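Local coordinates for uncharacterized protein (Candida albicans, PDB 5K04) that probably serves as the non-catalytic auxiliary subunit of the NatB N-terminal acetyltransferase complex, supporting its catalytic partner, at residues Asp460-Val463 against Asp464-Arg467; Asn509-Val512 against Ala513-Gln517. All coordinates share one frame; numbering follows the deposited sequence.

Overall arrangement
Interactions 1 and 2 are two-turn stretches of two neighbouring helices, 456-485 and 506-521, in the helical MDM20/NAA25-type scaffold; their centres lie about 10 Å apart, and interaction 1 comes first along the chain. The side chain of Trp462 joins them. Its ring atoms CE2 and CH2 pack against Lys514 CG at 3.4 Å and Phe510 CE2 at 3.6 Å respectively, and its CB against Ile515 CG1 at 3.7 Å, so both segments of interaction 2 meet the same residue. Helix 525-537 packs against both stretches, with Phe531 touching Tyr466 of interaction 1 as well as Ile515 and Leu516 of interaction 2. The second protein chain touches neither.

Interaction 1: residues Asp460-Val463 against Asp464-Arg467; sequences DAWV and DIYR
Two turns of the long alpha-helix 456-485, in the helical scaffold of this MDM20/NAA25-family subunit, bring Val463 under the guanidinium of Arg467 and Trp462 beside Ile465. Four consecutive i to i+4 backbone hydrogen bonds set the spacing, from Asp464 N to Asp460 O through to Arg467 N to Val463 O; the shortest is Tyr466 N to Trp462 O at 2.8 Å.

Toward helix 506-521, the six-membered part of the Trp462 indole lies alongside Ile465, the two side chains pointing the same way. CD1 of Ile465 approaches the ring obliquely, 3.9 Å from CE3 of Trp462, at the end of a CG1 branch that continues fully extended (chi2 180°). Leu449 touches both residues, while helix 506-521 packs on Trp462 through Thr511, Lys514 and Ile515. Tyr466 turns to helix 525-537, where its ring meets Phe531 edge to face. That same helix supplies Tyr527, whose OH is hydrogen-bonded to OD1 of Asp460.

Arg467 is exposed; its chain runs extended from CG to NE, and beyond NE the flat end turns over Val463, which is buried and also touches Tyr527. The methyl CG1 of Val463 sits 3.2 Å from the guanidinium plane, offset toward the rim, with 3.4 Å between Val463 CG1 and Arg467 CZ.

Interaction 2: residues Asn509-Val512 against Ala513-Gln517; sequences NFTV and AKILQ
Lys514 starts with its CB 3.2 Å from the carbonyl O of Phe510, the same oxygen that accepts a hydrogen bond from Lys514 N at 2.8 Å. The next carbon, CG, packs on Trp462 of helix 456-485. At chi2 the chain bends (81°), which carries CD alongside the Phe510 ring, 3.9 Å from Phe510 CZ; the approach is oblique, and both side chains point the same way. From there the chain runs straight to NZ, which hydrogen-bonds two backbone carbonyls, Thr450 O and Thr452 O.

All this rides on alpha-helix 506-521 of the predominantly helical NatB auxiliary subunit, and the i to i+4 spacing pairs two further sets of side chains. Val512 and Leu516 lie side by side, CG1 of Val512 being 3.9 Å from CD1 of Leu516, and Leu516 goes on to pack against Leu528, Phe531 and Ile532 of helix 525-537. Thr511 has its methyl anti to the backbone N, which brings CG2 to 4.0 Å from Ile515 CD1, while its OG1 is hydrogen-bonded to Ser507 O and Asn446 ND2.

Interaction 1: residues Asp460-Val463 against Asp464-Arg467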
ATOM      1  N   ASP A 460       8.222  15.051 -13.759  1.00 50.22           N
ATOM      2  CA  ASP A 460       6.951  15.650 -13.365  1.00 49.76           C
ATOM      3  C   ASP A 460       5.948  14.594 -12.925  1.00 41.04           C
ATOM      4  O   ASP A 460       5.135  14.841 -12.029  1.00 30.86           O
ATOM      5  CB  ASP A 460       6.394  16.486 -14.519  1.00 47.14           C
ATOM      6  CG  ASP A 460       7.269  17.709 -14.839  1.00 50.24           C
ATOM      7  OD1 ASP A 460       7.821  18.313 -13.894  1.00 46.57           O
ATOM      8  OD2 ASP A 460       7.391  18.065 -16.036  1.00 51.79           O
ATOM      9  N   ALA A 461       6.000  13.408 -13.522  1.00 47.05           N
ATOM     10  CA  ALA A 461       5.139  12.319 -13.070  1.00 48.68           C
ATOM     11  C   ALA A 461       5.523  11.860 -11.665  1.00 47.46           C
ATOM     12  O   ALA A 461       4.652  11.597 -10.825  1.00 24.42           O
ATOM     13  CB  ALA A 461       5.203  11.155 -14.057  1.00 43.54           C
ATOM     14  N   TRP A 462       6.829  11.775 -11.388  1.00 47.68           N
ATOM     15  CA  TRP A 462       7.278  11.395 -10.050  1.00 46.48           C
ATOM     16  C   TRP A 462       6.871  12.419  -8.995  1.00 36.34           C
ATOM     17  O   TRP A 462       6.479  12.053  -7.883  1.00 24.14           O
ATOM     18  CB  TRP A 462       8.790  11.213 -10.036  1.00 42.94           C
ATOM     19  CG  TRP A 462       9.212   9.906 -10.605  1.00 42.23           C
ATOM     20  CD1 TRP A 462       9.843   9.692 -11.801  1.00 39.23           C
ATOM     21  CD2 TRP A 462       9.031   8.620 -10.010  1.00 37.10           C
ATOM     22  NE1 TRP A 462      10.072   8.348 -11.976  1.00 45.31           N
ATOM     23  CE2 TRP A 462       9.576   7.667 -10.896  1.00 38.79           C
ATOM     24  CE3 TRP A 462       8.462   8.180  -8.815  1.00 40.06           C
ATOM     25  CZ2 TRP A 462       9.578   6.308 -10.621  1.00 37.68           C
ATOM     26  CZ3 TRP A 462       8.450   6.804  -8.543  1.00 36.12           C
ATOM     27  CH2 TRP A 462       9.010   5.893  -9.439  1.00 37.02           C
ATOM     28  N   VAL A 463       6.985  13.710  -9.316  1.00 40.63           N
ATOM     29  CA  VAL A 463       6.533  14.748  -8.394  1.00 39.86           C
ATOM     30  C   VAL A 463       5.046  14.580  -8.122  1.00 44.45           C
ATOM     31  O   VAL A 463       4.574  14.767  -6.992  1.00 33.41           O
ATOM     32  CB  VAL A 463       6.858  16.141  -8.971  1.00 38.75           C
ATOM     33  CG1 VAL A 463       6.188  17.240  -8.170  1.00 44.85           C
ATOM     34  CG2 VAL A 463       8.360  16.366  -9.032  1.00 36.12           C
ATOM     35  N   ASP A 464       4.291  14.193  -9.156  1.00 46.91           N
ATOM     36  CA  ASP A 464       2.863  13.945  -8.995  1.00 48.92           C
ATOM     37  C   ASP A 464       2.618  12.781  -8.041  1.00 37.33           C
ATOM     38  O   ASP A 464       1.716  12.833  -7.196  1.00 32.15           O
ATOM     39  CB  ASP A 464       2.240  13.673 -10.365  1.00 52.77           C
ATOM     40  CG  ASP A 464       0.739  13.762 -10.345  1.00 66.90           C
ATOM     41  OD1 ASP A 464       0.216  14.876 -10.108  1.00 70.15           O
ATOM     42  OD2 ASP A 464       0.083  12.717 -10.568  1.00 69.23           O
ATOM     43  N   ILE A 465       3.438  11.735  -8.148  1.00 36.99           N
ATOM     44  CA  ILE A 465       3.387  10.629  -7.203  1.00 37.82           C
ATOM     45  C   ILE A 465       3.704  11.112  -5.792  1.00 38.66           C
ATOM     46  O   ILE A 465       3.038  10.722  -4.825  1.00 35.74           O
ATOM     47  CB  ILE A 465       4.339   9.511  -7.667  1.00 35.47           C
ATOM     48  CG1 ILE A 465       3.830   8.906  -8.972  1.00 39.04           C
ATOM     49  CG2 ILE A 465       4.458   8.427  -6.630  1.00 37.46           C
ATOM     50  CD1 ILE A 465       4.677   7.804  -9.526  1.00 40.97           C
ATOM     51  N   TYR A 466       4.714  11.983  -5.651  1.00 46.23           N
ATOM     52  CA  TYR A 466       5.032  12.533  -4.333  1.00 41.28           C
ATOM     53  C   TYR A 466       3.877  13.358  -3.764  1.00 39.56           C
ATOM     54  O   TYR A 466       3.659  13.355  -2.545  1.00 29.50           O
ATOM     55  CB  TYR A 466       6.303  13.390  -4.380  1.00 38.17           C
ATOM     56  CG  TYR A 466       6.646  13.869  -2.991  1.00 40.74           C
ATOM     57  CD1 TYR A 466       7.280  13.026  -2.084  1.00 36.37           C
ATOM     58  CD2 TYR A 466       6.296  15.144  -2.562  1.00 39.07           C
ATOM     59  CE1 TYR A 466       7.569  13.440  -0.775  1.00 38.94           C
ATOM     60  CE2 TYR A 466       6.583  15.572  -1.260  1.00 40.47           C
ATOM     61  CZ  TYR A 466       7.217  14.717  -0.372  1.00 41.41           C
ATOM     62  OH  TYR A 466       7.488  15.135   0.922  1.00 35.08           O
ATOM     63  N   ARG A 467       3.127  14.071  -4.620  1.00 42.76           N
ATOM     64  CA  ARG A 467       1.979  14.837  -4.127  1.00 42.64           C
ATOM     65  C   ARG A 467       0.872  13.928  -3.600  1.00 35.50           C
ATOM     66  O   ARG A 467       0.121  14.333  -2.707  1.00 28.39           O
ATOM     67  CB  ARG A 467       1.445  15.771  -5.218  1.00 38.97           C
ATOM     68  CG  ARG A 467       2.393  16.935  -5.508  1.00 47.61           C
ATOM     69  CD  ARG A 467       1.831  17.903  -6.533  1.00 64.74           C
ATOM     70  NE  ARG A 467       2.786  18.974  -6.833  1.00 78.14           N
ATOM     71  CZ  ARG A 467       3.360  19.153  -8.018  1.00 79.79           C
ATOM     72  NH1 ARG A 467       3.062  18.335  -9.020  1.00 87.34           N
ATOM     73  NH2 ARG A 467       4.225  20.149  -8.203  1.00 75.61           N
TER

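Interaction 2: residues Asn509-Val512 against Ala513-Gln517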
ATOM      1  N   ASN A 509      10.439   6.639  -0.191  1.00 43.04           N
ATOM      2  CA  ASN A 509      11.843   7.026  -0.259  1.00 41.81           C
ATOM      3  C   ASN A 509      12.420   6.796  -1.652  1.00 41.26           C
ATOM      4  O   ASN A 509      13.225   7.598  -2.135  1.00 22.32           O
ATOM      5  CB  ASN A 509      12.606   6.275   0.824  1.00 32.12           C
ATOM      6  CG  ASN A 509      12.334   6.857   2.214  1.00 37.53           C
ATOM      7  OD1 ASN A 509      12.541   8.053   2.435  1.00 27.84           O
ATOM      8  ND2 ASN A 509      11.844   6.027   3.136  1.00 44.87           N
ATOM      9  N   PHE A 510      11.978   5.734  -2.330  1.00 41.43           N
ATOM     10  CA  PHE A 510      12.340   5.566  -3.732  1.00 43.10           C
ATOM     11  C   PHE A 510      11.832   6.728  -4.574  1.00 41.54           C
ATOM     12  O   PHE A 510      12.542   7.220  -5.458  1.00 26.12           O
ATOM     13  CB  PHE A 510      11.790   4.252  -4.283  1.00 35.14           C
ATOM     14  CG  PHE A 510      12.191   4.018  -5.686  1.00 35.41           C
ATOM     15  CD1 PHE A 510      13.517   3.789  -5.992  1.00 38.15           C
ATOM     16  CD2 PHE A 510      11.267   4.078  -6.701  1.00 40.13           C
ATOM     17  CE1 PHE A 510      13.908   3.607  -7.283  1.00 42.15           C
ATOM     18  CE2 PHE A 510      11.653   3.899  -7.999  1.00 44.64           C
ATOM     19  CZ  PHE A 510      12.974   3.667  -8.295  1.00 42.62           C
ATOM     20  N   THR A 511      10.593   7.167  -4.313  1.00 45.77           N
ATOM     21  CA  THR A 511      10.029   8.316  -5.016  1.00 38.76           C
ATOM     22  C   THR A 511      10.905   9.555  -4.839  1.00 38.11           C
ATOM     23  O   THR A 511      11.184  10.264  -5.812  1.00 28.85           O
ATOM     24  CB  THR A 511       8.592   8.564  -4.520  1.00 31.09           C
ATOM     25  OG1 THR A 511       7.746   7.467  -4.897  1.00 21.77           O
ATOM     26  CG2 THR A 511       8.030   9.834  -5.094  1.00 31.92           C
ATOM     27  N   VAL A 512      11.377   9.810  -3.607  1.00 45.75           N
ATOM     28  CA  VAL A 512      12.258  10.952  -3.354  1.00 41.96           C
ATOM     29  C   VAL A 512      13.614  10.745  -4.022  1.00 39.02           C
ATOM     30  O   VAL A 512      14.140  11.654  -4.676  1.00 23.99           O
ATOM     31  CB  VAL A 512      12.406  11.201  -1.836  1.00 42.34           C
ATOM     32  CG1 VAL A 512      13.440  12.301  -1.545  1.00 34.32           C
ATOM     33  CG2 VAL A 512      11.056  11.572  -1.187  1.00 33.73           C
ATOM     34  N   ALA A 513      14.185   9.537  -3.894  1.00 42.18           N
ATOM     35  CA  ALA A 513      15.476   9.244  -4.524  1.00 38.66           C
ATOM     36  C   ALA A 513      15.415   9.439  -6.035  1.00 39.19           C
ATOM     37  O   ALA A 513      16.347   9.985  -6.639  1.00 27.17           O
ATOM     38  CB  ALA A 513      15.897   7.811  -4.208  1.00 31.64           C
ATOM     39  N   LYS A 514      14.309   9.005  -6.650  1.00 43.93           N
ATOM     40  CA  LYS A 514      14.139   9.090  -8.095  1.00 47.09           C
ATOM     41  C   LYS A 514      13.981  10.537  -8.558  1.00 41.97           C
ATOM     42  O   LYS A 514      14.514  10.925  -9.602  1.00 31.64           O
ATOM     43  CB  LYS A 514      12.930   8.252  -8.499  1.00 42.48           C
ATOM     44  CG  LYS A 514      12.832   7.995  -9.968  1.00 54.74           C
ATOM     45  CD  LYS A 514      13.732   6.843 -10.396  1.00 49.74           C
ATOM     46  CE  LYS A 514      13.419   6.487 -11.848  1.00 45.20           C
ATOM     47  NZ  LYS A 514      14.224   5.348 -12.330  1.00 49.07           N
ATOM     48  N   ILE A 515      13.246  11.345  -7.795  1.00 44.18           N
ATOM     49  CA  ILE A 515      13.122  12.766  -8.105  1.00 42.66           C
ATOM     50  C   ILE A 515      14.482  13.446  -8.057  1.00 38.51           C
ATOM     51  O   ILE A 515      14.827  14.261  -8.929  1.00 26.48           O
ATOM     52  CB  ILE A 515      12.134  13.428  -7.132  1.00 40.49           C
ATOM     53  CG1 ILE A 515      10.701  13.002  -7.474  1.00 39.40           C
ATOM     54  CG2 ILE A 515      12.326  14.957  -7.125  1.00 33.47           C
ATOM     55  CD1 ILE A 515       9.727  13.243  -6.334  1.00 44.88           C
ATOM     56  N   LEU A 516      15.255  13.157  -7.011  1.00 41.09           N
ATOM     57  CA  LEU A 516      16.569  13.769  -6.871  1.00 38.75           C
ATOM     58  C   LEU A 516      17.469  13.381  -8.038  1.00 34.38           C
ATOM     59  O   LEU A 516      18.099  14.237  -8.660  1.00 26.24           O
ATOM     60  CB  LEU A 516      17.181  13.353  -5.537  1.00 38.04           C
ATOM     61  CG  LEU A 516      16.487  13.963  -4.321  1.00 35.97           C
ATOM     62  CD1 LEU A 516      16.901  13.253  -3.029  1.00 36.55           C
ATOM     63  CD2 LEU A 516      16.817  15.440  -4.280  1.00 30.68           C
ATOM     64  N   GLN A 517      17.482  12.093  -8.386  1.00 39.95           N
ATOM     65  CA  GLN A 517      18.377  11.604  -9.430  1.00 40.38           C
ATOM     66  C   GLN A 517      18.098  12.289 -10.760  1.00 37.35           C
ATOM     67  O   GLN A 517      19.015  12.788 -11.420  1.00 31.36           O
ATOM     68  CB  GLN A 517      18.236  10.082  -9.572  1.00 36.61           C
ATOM     69  CG  GLN A 517      18.989   9.525 -10.782  1.00 38.83           C
ATOM     70  CD  GLN A 517      18.925   8.018 -10.870  1.00 43.80           C
ATOM     71  OE1 GLN A 517      17.981   7.457 -11.437  1.00 39.29           O
ATOM     72  NE2 GLN A 517      19.936   7.347 -10.310  1.00 39.10           N
TER